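Local coordinates for protein DnaJ homolog subfamily C member 3 (Mus musculus, PDB 3IEG) that acts as an endoplasmic reticulum co-chaperone in the unfolded protein response, binding misfolded proteins through its TPR domain and restraining eIF2-alpha phosphorylation by the kinase GCN2, at residues 18-23 with 48-53; 197-202 with 265-270; 118-123 with 144-149; 186-191 with 212-217; 278-283 with 309-314. All blocks are in the same frame, centred on the assembly; numbering follows the deposited sequence.

Interaction 1: 18-23 with 48-53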
# COMPACT_ATOMS: atom_id res chain seq x y z
N GLN A 18 3.92 -35.37 6.29
CA GLN A 18 2.56 -35.29 5.78
C GLN A 18 1.69 -34.44 6.72
O GLN A 18 0.98 -34.95 7.59
CB GLN A 18 1.98 -36.68 5.51
CG GLN A 18 2.61 -37.38 4.27
CD GLN A 18 2.11 -38.82 4.09
OE1 GLN A 18 1.01 -39.06 3.55
NE2 GLN A 18 2.91 -39.80 4.54
N LEU A 19 1.78 -33.13 6.54
CA LEU A 19 1.23 -32.17 7.49
C LEU A 19 -0.28 -32.16 7.50
O LEU A 19 -0.90 -32.18 8.57
CB LEU A 19 1.78 -30.77 7.23
CG LEU A 19 3.30 -30.62 7.12
CD1 LEU A 19 3.66 -29.14 6.90
CD2 LEU A 19 4.04 -31.18 8.35
N ALA A 20 -0.88 -32.10 6.31
CA ALA A 20 -2.33 -32.04 6.19
C ALA A 20 -2.95 -33.30 6.75
O ALA A 20 -3.92 -33.24 7.51
CB ALA A 20 -2.73 -31.83 4.76
N ASP A 21 -2.37 -34.45 6.42
CA ASP A 21 -2.86 -35.70 6.97
C ASP A 21 -2.70 -35.78 8.48
O ASP A 21 -3.59 -36.26 9.17
CB ASP A 21 -2.18 -36.88 6.28
CG ASP A 21 -2.47 -36.93 4.80
OD1 ASP A 21 -3.47 -36.32 4.35
OD2 ASP A 21 -1.68 -37.58 4.08
N ALA A 22 -1.58 -35.29 9.00
CA ALA A 22 -1.38 -35.18 10.45
C ALA A 22 -2.46 -34.29 11.06
O ALA A 22 -3.10 -34.68 12.03
CB ALA A 22 -0.00 -34.65 10.79
N LEU A 23 -2.68 -33.13 10.44
CA LEU A 23 -3.72 -32.22 10.90
C LEU A 23 -5.07 -32.91 11.02
O LEU A 23 -5.77 -32.72 12.01
CB LEU A 23 -3.85 -31.01 9.96
CG LEU A 23 -4.83 -29.91 10.37
CD1 LEU A 23 -4.43 -29.33 11.71
CD2 LEU A 23 -4.90 -28.81 9.33
N LEU A 48 1.86 -24.95 13.38
CA LEU A 48 3.14 -24.26 13.49
C LEU A 48 4.08 -24.67 12.36
O LEU A 48 4.72 -23.82 11.74
CB LEU A 48 3.77 -24.49 14.86
CG LEU A 48 3.78 -23.33 15.87
CD1 LEU A 48 2.91 -22.12 15.46
CD2 LEU A 48 3.44 -23.78 17.29
N ALA A 49 4.12 -25.98 12.07
CA ALA A 49 4.96 -26.52 11.00
C ALA A 49 4.54 -26.01 9.61
O ALA A 49 5.39 -25.73 8.77
CB ALA A 49 4.98 -28.02 11.04
N MSE A 50 3.24 -25.89 9.38
CA MSE A 50 2.71 -25.22 8.20
C MSE A 50 3.02 -23.72 8.22
O MSE A 50 2.99 -23.04 7.19
CB MSE A 50 1.20 -25.40 8.13
CG MSE A 50 0.73 -26.84 7.98
SE MSE A 50 -1.24 -27.00 7.97
CE MSE A 50 -1.40 -28.80 7.21
N GLY A 51 3.28 -23.19 9.41
CA GLY A 51 3.49 -21.77 9.59
C GLY A 51 2.20 -20.96 9.63
O GLY A 51 2.21 -19.80 9.23
N LYS A 52 1.11 -21.56 10.10
CA LYS A 52 -0.17 -20.84 10.19
C LYS A 52 -0.46 -20.44 11.64
O LYS A 52 -1.24 -21.10 12.33
CB LYS A 52 -1.33 -21.67 9.62
CG LYS A 52 -1.16 -22.15 8.18
CD LYS A 52 -2.46 -22.74 7.65
CE LYS A 52 -2.19 -23.77 6.58
NZ LYS A 52 -3.45 -24.37 6.03
N SER A 53 0.16 -19.36 12.08
CA SER A 53 0.08 -18.94 13.49
C SER A 53 -1.31 -18.49 13.92
O SER A 53 -1.69 -18.66 15.07
CB SER A 53 1.08 -17.83 13.77
OG SER A 53 0.74 -16.66 13.06
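The carbonyl oxygen L19 O accepts the amide L23 N at 2.8 Å, a first-turn bond of helix 19-32 that sets L19 and L23 one turn apart, both facing the segment 48-53. Between them comes the side chain of M50, modelled as selenomethionine. No hydrogen bond passes from one segment to the other, and the contact is apolar. In M50, chi1 (-63°) places CG beside the backbone N. Beyond it, chi2 (178°) and chi3 (163°) keep the chain extended and carry CE to the start of helix 19-32. There M50 CE rests over the backbone, 3.5 Å from A20 N, with A20 CB beside it, and meets L19 CB at 3.7 Å. L19 and M50 lie side by side, pointing opposite ways, which brings L19 CD1 to 3.9 Å from M50 CG. L23 lies across M50, with L23 CD2 reaching M50 CE at 4.1 Å. A looser touch joins L19 CD2 to A49 CB at 4.3 Å. G51, with positive phi, then ends helix 37-50 in a Schellman motif: K52 N turns back to F47 O, while the bond from G51 N to L48 O is weak. L23 also packs on V46 and F47 of helix 37-50. Such apolar packing of a helix in TPR 1 against a helix in TPR 2 is how successive repeats stack in a tetratricopeptide solenoid.

Interaction 2: 197-202 with 265-270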
# COMPACT_ATOMS: atom_id res chain seq x y z
N LEU A 197 -5.15 8.91 0.01
CA LEU A 197 -3.79 9.26 -0.35
C LEU A 197 -3.62 9.21 -1.87
O LEU A 197 -2.97 10.09 -2.47
CB LEU A 197 -2.78 8.38 0.37
CG LEU A 197 -2.60 8.56 1.88
CD1 LEU A 197 -1.75 7.44 2.46
CD2 LEU A 197 -2.00 9.92 2.22
N TYR A 198 -4.23 8.20 -2.49
CA TYR A 198 -4.29 8.14 -3.93
C TYR A 198 -4.96 9.39 -4.50
O TYR A 198 -4.49 9.97 -5.49
CB TYR A 198 -5.06 6.91 -4.39
CG TYR A 198 -4.29 5.61 -4.43
CD1 TYR A 198 -4.86 4.44 -3.95
CD2 TYR A 198 -2.99 5.55 -4.97
CE1 TYR A 198 -4.17 3.24 -4.00
CE2 TYR A 198 -2.28 4.34 -5.01
CZ TYR A 198 -2.88 3.20 -4.52
OH TYR A 198 -2.23 1.99 -4.56
N TYR A 199 -6.05 9.81 -3.86
CA TYR A 199 -6.80 10.98 -4.31
C TYR A 199 -5.89 12.18 -4.36
O TYR A 199 -5.71 12.77 -5.43
CB TYR A 199 -8.01 11.24 -3.42
CG TYR A 199 -8.98 12.28 -3.96
CD1 TYR A 199 -9.98 11.93 -4.87
CD2 TYR A 199 -8.92 13.61 -3.54
CE1 TYR A 199 -10.89 12.87 -5.36
CE2 TYR A 199 -9.82 14.56 -4.02
CZ TYR A 199 -10.80 14.18 -4.92
OH TYR A 199 -11.69 15.13 -5.40
N GLN A 200 -5.28 12.52 -3.22
CA GLN A 200 -4.34 13.63 -3.13
C GLN A 200 -3.23 13.48 -4.16
O GLN A 200 -2.72 14.47 -4.68
CB GLN A 200 -3.75 13.75 -1.73
CG GLN A 200 -4.58 14.57 -0.74
CD GLN A 200 -4.09 14.46 0.72
OE1 GLN A 200 -3.55 13.42 1.15
NE2 GLN A 200 -4.27 15.54 1.49
N LEU A 201 -2.86 12.24 -4.47
CA LEU A 201 -1.81 11.99 -5.46
C LEU A 201 -2.24 12.25 -6.89
O LEU A 201 -1.40 12.43 -7.77
CB LEU A 201 -1.24 10.58 -5.33
CG LEU A 201 -0.17 10.43 -4.26
CD1 LEU A 201 0.06 8.96 -3.96
CD2 LEU A 201 1.14 11.14 -4.65
N GLY A 202 -3.55 12.25 -7.14
CA GLY A 202 -4.04 12.38 -8.50
C GLY A 202 -4.44 11.05 -9.12
O GLY A 202 -4.98 11.03 -10.21
N PRO A 265 -11.08 21.70 -7.07
CA PRO A 265 -10.20 22.87 -7.22
C PRO A 265 -9.05 22.93 -6.24
O PRO A 265 -8.10 23.69 -6.46
CB PRO A 265 -11.14 24.05 -6.99
CG PRO A 265 -12.34 23.49 -6.25
CD PRO A 265 -12.23 21.99 -6.20
N SER A 266 -9.12 22.13 -5.17
CA SER A 266 -8.12 22.16 -4.09
C SER A 266 -6.83 21.41 -4.42
O SER A 266 -5.73 21.93 -4.24
CB SER A 266 -8.72 21.60 -2.78
OG SER A 266 -9.89 22.32 -2.42
N VAL A 267 -6.96 20.17 -4.90
CA VAL A 267 -5.81 19.31 -5.16
C VAL A 267 -5.14 19.73 -6.46
O VAL A 267 -5.67 19.50 -7.53
CB VAL A 267 -6.23 17.83 -5.24
CG1 VAL A 267 -5.01 16.95 -5.45
CG2 VAL A 267 -6.97 17.43 -3.97
N ALA A 268 -3.96 20.34 -6.33
CA ALA A 268 -3.23 20.95 -7.46
C ALA A 268 -3.08 20.05 -8.69
O ALA A 268 -3.18 20.50 -9.83
CB ALA A 268 -1.87 21.48 -7.01
N GLU A 269 -2.85 18.77 -8.44
CA GLU A 269 -2.63 17.80 -9.49
C GLU A 269 -3.78 17.73 -10.50
O GLU A 269 -3.55 17.46 -11.68
CB GLU A 269 -2.37 16.42 -8.88
CG GLU A 269 -2.04 15.30 -9.86
CD GLU A 269 -0.72 15.51 -10.60
OE1 GLU A 269 0.11 16.35 -10.16
OE2 GLU A 269 -0.52 14.83 -11.63
N TYR A 270 -5.01 17.96 -10.05
CA TYR A 270 -6.15 17.86 -10.96
C TYR A 270 -6.29 19.07 -11.86
O TYR A 270 -6.73 18.92 -12.99
CB TYR A 270 -7.46 17.53 -10.23
CG TYR A 270 -7.44 16.17 -9.60
CD1 TYR A 270 -7.32 16.03 -8.22
CD2 TYR A 270 -7.49 15.02 -10.37
CE1 TYR A 270 -7.27 14.77 -7.62
CE2 TYR A 270 -7.44 13.75 -9.78
CZ TYR A 270 -7.33 13.64 -8.41
OH TYR A 270 -7.27 12.40 -7.81
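V267, just ahead of helix 268-284, makes the first contact, with its two methyls divided between neighbours. CG1, anti to the backbone N (chi1 -178°), lies 3.5 Å from Q200 O, whereas CG2 meets the ring of Y199 at CE2, 4.0 Å away. Two residues on, E269 lays its CG against the C-terminal end of helix 188-201, 3.6 Å from L201 O and 3.8 Å from G202 CA; its OE2 forms a salt bridge with R273. The helix belongs to TPR 6 and stops here in a Schellman motif, with G202 at positive phi just after its last turn, so a helix terminus of one tetratricopeptide repeat abuts the start of a helix well downstream. Y270 comes next and brings the polar bond. Its OH donates to Y199 O at 2.9 Å, in the carbonyl plane and on a lone pair, with a C=O...donor angle of 125°. The same oxygen also accepts G202 N, so two donors hold it. Y270 OH lies over one face of the Y199 ring, offset toward the rim, while the two rings are oblique, their planes 47° apart. The hydroxyl of Y199 is hydrogen-bonded to E264 and Q230.

Interaction 3: 118-123 with 144-149; sequences DEMQRL and DKILEV
M120, a selenomethionine, packs its selenium over V149, with M120 SE 3.9 Å from V149 CB, and also borders I146. The two helices involved, 104-132 and 136-149, form the antiparallel hairpin of a tetratricopeptide repeat, and the touching residues all fall in TPR 4. Their short segments have axes 9.8 Å apart at closest approach, with N-to-C directions 145° apart. M120 starts with CG anti to the carbonyl carbon, then bends at chi2 (-56°), which places the selenium beside V149. The position of the terminal methyl is doubtful, because the model sets it too close to the carbonyl oxygen of I146; the selenium contact with V149 is the sounder guide to the packing. One turn further along helix 104-132, L123 lies flank to flank with I146, the two side chains reaching toward each other's backbone, and L123 CB meets I146 CG1 at 3.6 Å. No hydrogen bond joins the segments, so apolar side chains carry the interface. Outside it, M120 packs on L87 of helix 87-98 and I146 on L156 of helix 154-166, so the hairpin is flanked by neighbouring helices. At the solvent side K145 lends only the root of its side chain, over which L123 passes crosswise, with L123 CD1 3.8 Å from K145 CB.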
# COMPACT_ATOMS: atom_id res chain seq x y z
N ASP A 118 12.38 -6.84 25.94
CA ASP A 118 12.74 -5.66 26.68
C ASP A 118 13.42 -4.60 25.80
O ASP A 118 13.23 -3.40 26.03
CB ASP A 118 13.63 -6.05 27.84
CG ASP A 118 13.79 -4.95 28.83
OD1 ASP A 118 12.85 -4.76 29.62
OD2 ASP A 118 14.82 -4.25 28.78
N GLU A 119 14.22 -5.02 24.82
CA GLU A 119 14.70 -4.12 23.78
C GLU A 119 13.52 -3.46 23.04
O GLU A 119 13.47 -2.23 22.91
CB GLU A 119 15.49 -4.88 22.76
CG GLU A 119 16.96 -4.94 22.97
CD GLU A 119 17.63 -5.76 21.88
OE1 GLU A 119 18.27 -6.79 22.21
OE2 GLU A 119 17.49 -5.38 20.68
N MSE A 120 12.59 -4.28 22.56
CA MSE A 120 11.40 -3.82 21.84
C MSE A 120 10.56 -2.88 22.68
O MSE A 120 10.03 -1.89 22.18
CB MSE A 120 10.54 -5.01 21.39
CG MSE A 120 11.28 -6.02 20.56
SE MSE A 120 12.11 -5.19 19.01
CE MSE A 120 10.53 -5.28 17.93
N GLN A 121 10.47 -3.21 23.97
CA GLN A 121 9.66 -2.46 24.92
C GLN A 121 10.23 -1.04 25.11
O GLN A 121 9.49 -0.07 25.24
CB GLN A 121 9.61 -3.24 26.24
CG GLN A 121 8.50 -2.83 27.18
CD GLN A 121 7.17 -3.47 26.86
OE1 GLN A 121 6.87 -4.56 27.33
NE2 GLN A 121 6.35 -2.77 26.07
N ARG A 122 11.55 -0.95 25.09
CA ARG A 122 12.29 0.30 25.20
C ARG A 122 12.18 1.09 23.90
O ARG A 122 12.03 2.31 23.92
CB ARG A 122 13.75 -0.04 25.52
CG ARG A 122 14.73 1.11 25.60
CD ARG A 122 15.50 1.37 24.28
NE ARG A 122 16.85 1.88 24.52
CZ ARG A 122 17.15 3.05 25.10
NH1 ARG A 122 16.20 3.88 25.52
NH2 ARG A 122 18.43 3.38 25.27
N LEU A 123 12.28 0.39 22.77
CA LEU A 123 12.18 1.01 21.45
C LEU A 123 10.77 1.54 21.16
O LEU A 123 10.61 2.54 20.47
CB LEU A 123 12.59 0.02 20.36
CG LEU A 123 14.06 -0.17 19.99
CD1 LEU A 123 14.21 -1.35 19.04
CD2 LEU A 123 14.66 1.10 19.36
N ASP A 144 11.39 1.25 12.36
CA ASP A 144 12.14 0.36 11.48
C ASP A 144 12.71 -0.81 12.27
O ASP A 144 12.53 -1.96 11.89
CB ASP A 144 13.26 1.11 10.76
CG ASP A 144 12.77 1.93 9.58
OD1 ASP A 144 11.68 1.64 9.02
OD2 ASP A 144 13.49 2.87 9.20
N LYS A 145 13.41 -0.50 13.36
CA LYS A 145 13.98 -1.50 14.25
C LYS A 145 12.92 -2.42 14.84
O LYS A 145 13.03 -3.64 14.75
CB LYS A 145 14.82 -0.86 15.37
CG LYS A 145 16.33 -1.14 15.29
CD LYS A 145 17.09 -0.00 14.59
CE LYS A 145 17.66 1.01 15.61
NZ LYS A 145 18.44 2.10 14.93
N ILE A 146 11.88 -1.85 15.45
CA ILE A 146 10.83 -2.66 16.03
C ILE A 146 10.23 -3.61 14.98
O ILE A 146 10.15 -4.82 15.22
CB ILE A 146 9.74 -1.81 16.71
CG1 ILE A 146 10.37 -0.88 17.74
CG2 ILE A 146 8.72 -2.69 17.41
CD1 ILE A 146 9.54 0.34 18.06
N LEU A 147 9.86 -3.08 13.82
CA LEU A 147 9.13 -3.90 12.86
C LEU A 147 9.93 -5.05 12.23
O LEU A 147 9.35 -5.91 11.57
CB LEU A 147 8.44 -3.03 11.80
CG LEU A 147 7.26 -2.19 12.30
CD1 LEU A 147 6.97 -1.05 11.35
CD2 LEU A 147 6.00 -3.04 12.52
N GLU A 148 11.25 -5.06 12.44
CA GLU A 148 12.11 -6.18 12.04
C GLU A 148 11.78 -7.42 12.87
O GLU A 148 11.87 -8.54 12.38
CB GLU A 148 13.60 -5.87 12.24
CG GLU A 148 14.19 -4.86 11.28
CD GLU A 148 14.09 -5.30 9.83
OE1 GLU A 148 13.74 -4.45 8.97
OE2 GLU A 148 14.34 -6.50 9.55
N VAL A 149 11.40 -7.20 14.12
CA VAL A 149 11.12 -8.29 15.03
C VAL A 149 9.62 -8.49 15.15
O VAL A 149 9.13 -9.60 15.00
CB VAL A 149 11.75 -8.04 16.42
CG1 VAL A 149 11.32 -9.10 17.41
CG2 VAL A 149 13.27 -7.96 16.31

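Interaction 4: 186-191 with 212-217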
# COMPACT_ATOMS: atom_id res chain seq x y z
N ASP A 186 -10.33 -5.96 10.35
CA ASP A 186 -10.93 -4.62 10.37
C ASP A 186 -10.03 -3.62 9.62
O ASP A 186 -9.13 -2.99 10.21
CB ASP A 186 -11.22 -4.17 11.82
CG ASP A 186 -11.70 -2.72 11.91
OD1 ASP A 186 -12.29 -2.19 10.93
OD2 ASP A 186 -11.48 -2.09 12.98
N ASN A 187 -10.29 -3.47 8.33
CA ASN A 187 -9.40 -2.74 7.43
C ASN A 187 -10.00 -1.46 6.87
O ASN A 187 -9.37 -0.73 6.11
CB ASN A 187 -8.99 -3.65 6.28
CG ASN A 187 -7.85 -4.55 6.63
OD1 ASN A 187 -6.98 -4.19 7.43
ND2 ASN A 187 -7.83 -5.74 6.03
N THR A 188 -11.23 -1.20 7.29
CA THR A 188 -12.03 -0.12 6.75
C THR A 188 -11.32 1.24 6.79
O THR A 188 -11.31 1.99 5.81
CB THR A 188 -13.41 -0.12 7.46
OG1 THR A 188 -14.40 0.45 6.61
CG2 THR A 188 -13.37 0.59 8.82
N GLU A 189 -10.68 1.51 7.91
CA GLU A 189 -10.03 2.77 8.18
C GLU A 189 -8.74 2.90 7.36
O GLU A 189 -8.38 3.99 6.91
CB GLU A 189 -9.77 2.87 9.69
CG GLU A 189 -10.07 4.22 10.34
CD GLU A 189 -11.42 4.81 9.94
OE1 GLU A 189 -11.46 6.03 9.68
OE2 GLU A 189 -12.42 4.05 9.89
N ALA A 190 -8.07 1.77 7.15
CA ALA A 190 -6.83 1.75 6.37
C ALA A 190 -7.13 1.90 4.88
O ALA A 190 -6.45 2.67 4.20
CB ALA A 190 -6.04 0.48 6.64
N PHE A 191 -8.13 1.17 4.39
CA PHE A 191 -8.60 1.30 3.02
C PHE A 191 -9.05 2.73 2.76
O PHE A 191 -8.73 3.30 1.72
CB PHE A 191 -9.72 0.31 2.68
CG PHE A 191 -9.22 -1.07 2.31
CD1 PHE A 191 -9.48 -2.16 3.12
CD2 PHE A 191 -8.50 -1.27 1.13
CE1 PHE A 191 -9.02 -3.45 2.78
CE2 PHE A 191 -8.04 -2.55 0.76
CZ PHE A 191 -8.29 -3.64 1.60
N ARG A 212 -13.88 1.36 -2.93
CA ARG A 212 -14.85 0.29 -3.16
C ARG A 212 -14.59 -0.87 -2.22
O ARG A 212 -15.52 -1.45 -1.66
CB ARG A 212 -14.84 -0.19 -4.62
CG ARG A 212 -15.61 0.70 -5.57
CD ARG A 212 -15.80 0.03 -6.92
NE ARG A 212 -15.95 0.99 -8.01
CZ ARG A 212 -17.07 1.64 -8.31
NH1 ARG A 212 -18.18 1.43 -7.59
NH2 ARG A 212 -17.10 2.50 -9.31
N GLU A 213 -13.31 -1.18 -2.03
CA GLU A 213 -12.91 -2.18 -1.05
C GLU A 213 -13.41 -1.81 0.34
O GLU A 213 -13.90 -2.68 1.07
CB GLU A 213 -11.39 -2.37 -1.05
CG GLU A 213 -10.80 -2.91 -2.36
CD GLU A 213 -11.53 -4.13 -2.89
OE1 GLU A 213 -11.93 -5.00 -2.09
OE2 GLU A 213 -11.69 -4.22 -4.12
N CYS A 214 -13.31 -0.53 0.70
CA CYS A 214 -13.83 -0.06 1.98
C CYS A 214 -15.33 -0.34 2.10
O CYS A 214 -15.78 -0.97 3.06
CB CYS A 214 -13.54 1.44 2.18
SG CYS A 214 -14.36 2.13 3.65
N LEU A 215 -16.10 0.10 1.10
CA LEU A 215 -17.56 -0.06 1.13
C LEU A 215 -18.01 -1.51 1.06
O LEU A 215 -19.10 -1.85 1.53
CB LEU A 215 -18.20 0.75 -0.00
CG LEU A 215 -18.15 2.27 0.13
CD1 LEU A 215 -18.72 2.92 -1.11
CD2 LEU A 215 -18.89 2.74 1.37
N LYS A 216 -17.16 -2.36 0.49
CA LYS A 216 -17.42 -3.80 0.43
C LYS A 216 -17.38 -4.44 1.83
O LYS A 216 -18.11 -5.40 2.09
CB LYS A 216 -16.43 -4.47 -0.52
CG LYS A 216 -16.78 -5.88 -0.93
CD LYS A 216 -16.01 -6.32 -2.17
CE LYS A 216 -16.38 -7.75 -2.58
NZ LYS A 216 -16.03 -8.03 -4.00
N LEU A 217 -16.54 -3.89 2.71
CA LEU A 217 -16.42 -4.38 4.08
C LEU A 217 -17.50 -3.79 4.97
O LEU A 217 -18.01 -4.46 5.88
CB LEU A 217 -15.04 -4.09 4.67
CG LEU A 217 -13.82 -4.88 4.15
CD1 LEU A 217 -12.55 -4.39 4.84
CD2 LEU A 217 -13.97 -6.40 4.31
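The ring of F191 receives E213 CB over one face, offset toward the rim and 4.0 Å from the ring centroid, 21° off the normal, a CH-pi contact. L217 CD1 approaches the same ring obliquely, 4.2 Å from F191 CD1, with the leucine side chain set roughly perpendicular to that of F191. The carboxylate of E213 is not laid flat on the ring: its plane is turned 52° from it, and the chain bends at chi2 to lead the charged end away from helix 188-201. F191 has CG anti to its carbonyl carbon (chi1 -83°), with its root against the partner helix, where F191 CB meets C214 CB at 4.0 Å. One turn earlier, T188 OG1 sits 3.4 Å from C214 SG, and N187 CB touches L217 CD1 at 3.9 Å. N187 ND2 is hydrogen-bonded to S181 O. These contacts join N187 and the first turn of helix 188-201 to the last turns of helix 204-217; the two helices of TPR 6 pair as in a tetratricopeptide hairpin. C214 is disulfide-bonded to C224 of helix 222-246, tying this end of the hairpin to the following helix. Because its sulfur is spent in that bond, it carries no proton to give to T188 OG1. No hydrogen bond joins the segments, so their association rests mainly on apolar and CH-pi contact, with the T188 hydroxyl close to the disulfide sulfur.

Interaction 5: 278-283 with 309-314; sequences ICHCFS and LKDRAE
H280 and D311 make the strongest polar link: H280 ND1 donates to D311 OD2 at 2.7 Å with an N-H...acceptor angle of 154°. The carboxylate oxygen lies in the plane of the imidazole, at its edge, and is met on its syn side, although the donor stands 33° out of the carboxylate plane. In H280, CG is anti to the backbone N, and chi2 then turns ND1 to D311. A nearby carboxylate of this kind would tend to favour the protonated form of the histidine, though its charge is not seen. D311 is used twice, because its backbone oxygen is also a target: S283 OG donates to D311 O at 2.8 Å, from a position tilted out of the carbonyl plane. Both bonds thus end on D311, one at its carboxylate and one at its backbone oxygen, and the residue is buried. Around these, packing is lighter. C279 SG lies 3.9 Å from D311 CB, and E314 CB comes within 3.7 Å of S283 OG, while the carboxylate of E314 forms a salt bridge with K284. C279 itself is disulfide-bonded to C295 of helix 288-301. The short helical segments run nearly parallel, their N-to-C directions 24° apart and their axes 9.1 Å apart at closest approach. They belong to TPR 8 and TPR 9, so the contact joins successive repeats of the solenoid. Helix 250-263 packs behind the first segment through I278 and C281, and helix 322-333 behind the second through L309 and A313, with helix 288-301 touching both.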
# COMPACT_ATOMS: atom_id res chain seq x y z
N ILE A 278 -6.11 20.16 -21.68
CA ILE A 278 -6.73 21.28 -22.37
C ILE A 278 -5.74 21.86 -23.39
O ILE A 278 -6.11 22.15 -24.53
CB ILE A 278 -7.30 22.35 -21.40
CG1 ILE A 278 -8.60 21.83 -20.77
CG2 ILE A 278 -7.53 23.69 -22.13
CD1 ILE A 278 -9.08 22.60 -19.54
N CYS A 279 -4.49 21.99 -22.97
CA CYS A 279 -3.40 22.35 -23.87
C CYS A 279 -3.39 21.45 -25.11
O CYS A 279 -3.23 21.92 -26.23
CB CYS A 279 -2.08 22.30 -23.11
SG CYS A 279 -0.62 21.98 -24.11
N HIS A 280 -3.59 20.15 -24.89
CA HIS A 280 -3.71 19.16 -25.96
C HIS A 280 -4.92 19.44 -26.84
O HIS A 280 -4.82 19.42 -28.06
CB HIS A 280 -3.77 17.75 -25.37
CG HIS A 280 -3.74 16.66 -26.40
ND1 HIS A 280 -2.62 16.38 -27.15
CD2 HIS A 280 -4.68 15.77 -26.79
CE1 HIS A 280 -2.87 15.36 -27.96
NE2 HIS A 280 -4.12 14.98 -27.76
N CYS A 281 -6.07 19.72 -26.21
CA CYS A 281 -7.30 20.00 -26.94
C CYS A 281 -7.20 21.16 -27.92
O CYS A 281 -7.49 20.99 -29.10
CB CYS A 281 -8.46 20.24 -25.99
SG CYS A 281 -9.17 18.71 -25.44
N PHE A 282 -6.77 22.32 -27.44
CA PHE A 282 -6.59 23.47 -28.32
C PHE A 282 -5.59 23.21 -29.46
O PHE A 282 -5.86 23.54 -30.60
CB PHE A 282 -6.25 24.73 -27.51
CG PHE A 282 -7.45 25.36 -26.84
CD1 PHE A 282 -8.47 25.96 -27.60
CD2 PHE A 282 -7.57 25.39 -25.45
CE1 PHE A 282 -9.59 26.56 -26.98
CE2 PHE A 282 -8.68 25.99 -24.82
CZ PHE A 282 -9.69 26.57 -25.59
N SER A 283 -4.47 22.57 -29.14
CA SER A 283 -3.48 22.20 -30.16
C SER A 283 -4.09 21.37 -31.30
O SER A 283 -3.96 21.73 -32.46
CB SER A 283 -2.31 21.45 -29.52
OG SER A 283 -1.27 21.21 -30.45
N LEU A 309 5.16 20.30 -24.41
CA LEU A 309 6.17 20.75 -25.37
C LEU A 309 5.77 20.41 -26.80
O LEU A 309 5.80 21.28 -27.68
CB LEU A 309 7.54 20.16 -25.03
CG LEU A 309 8.19 20.80 -23.80
CD1 LEU A 309 9.37 19.97 -23.30
CD2 LEU A 309 8.61 22.24 -24.08
N LYS A 310 5.39 19.15 -27.03
CA LYS A 310 4.99 18.68 -28.35
C LYS A 310 3.77 19.43 -28.86
O LYS A 310 3.71 19.81 -30.03
CB LYS A 310 4.68 17.17 -28.33
CG LYS A 310 5.91 16.26 -28.28
CD LYS A 310 5.58 14.85 -27.76
CE LYS A 310 4.62 14.10 -28.69
NZ LYS A 310 4.28 12.77 -28.12
N ASP A 311 2.80 19.64 -27.97
CA ASP A 311 1.55 20.29 -28.35
C ASP A 311 1.75 21.79 -28.62
O ASP A 311 1.16 22.32 -29.57
CB ASP A 311 0.44 20.02 -27.34
CG ASP A 311 -0.05 18.58 -27.39
OD1 ASP A 311 0.13 17.93 -28.43
OD2 ASP A 311 -0.62 18.09 -26.40
N ARG A 312 2.58 22.44 -27.81
CA ARG A 312 2.96 23.83 -28.08
C ARG A 312 3.73 23.92 -29.40
O ARG A 312 3.46 24.80 -30.22
CB ARG A 312 3.75 24.48 -26.95
CG ARG A 312 3.88 25.98 -27.13
CD ARG A 312 4.36 26.70 -25.90
NE ARG A 312 5.77 26.44 -25.68
CZ ARG A 312 6.50 26.98 -24.70
NH1 ARG A 312 5.95 27.82 -23.83
NH2 ARG A 312 7.78 26.66 -24.60
N ALA A 313 4.68 23.01 -29.60
CA ALA A 313 5.37 22.90 -30.87
C ALA A 313 4.36 22.85 -32.01
O ALA A 313 4.34 23.74 -32.86
CB ALA A 313 6.28 21.68 -30.89
N GLU A 314 3.50 21.84 -32.02
CA GLU A 314 2.49 21.73 -33.07
C GLU A 314 1.73 23.04 -33.30
O GLU A 314 1.39 23.37 -34.44
CB GLU A 314 1.53 20.56 -32.81
CG GLU A 314 1.96 19.24 -33.46
CD GLU A 314 0.95 18.10 -33.23
OE1 GLU A 314 -0.27 18.33 -33.42
OE2 GLU A 314 1.38 16.97 -32.86

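How the interactions relate
Along the chain the contacts open in the order 1, 3, 4, 2, 5, and all belong to one all-helical solenoid of tetratricopeptide repeats. Interactions 1 and 5 lie far apart, their centres 62 Å from each other on opposite sides of the chain's centre. Interactions 3 and 4 each pair the two helices of a repeat hairpin, whereas 1 and 5 join successive repeats. Interaction 2 shares helix 188-201 with interaction 4, its nearest atoms about 7 Å away. It joins the end of that TPR 6 helix to V267 of TPR 7 and the start of helix 268-284, which leads on to interaction 5, about 8 Å away between nearest atoms. Interaction 1 lies in the two repeats whose groove binds misfolded proteins.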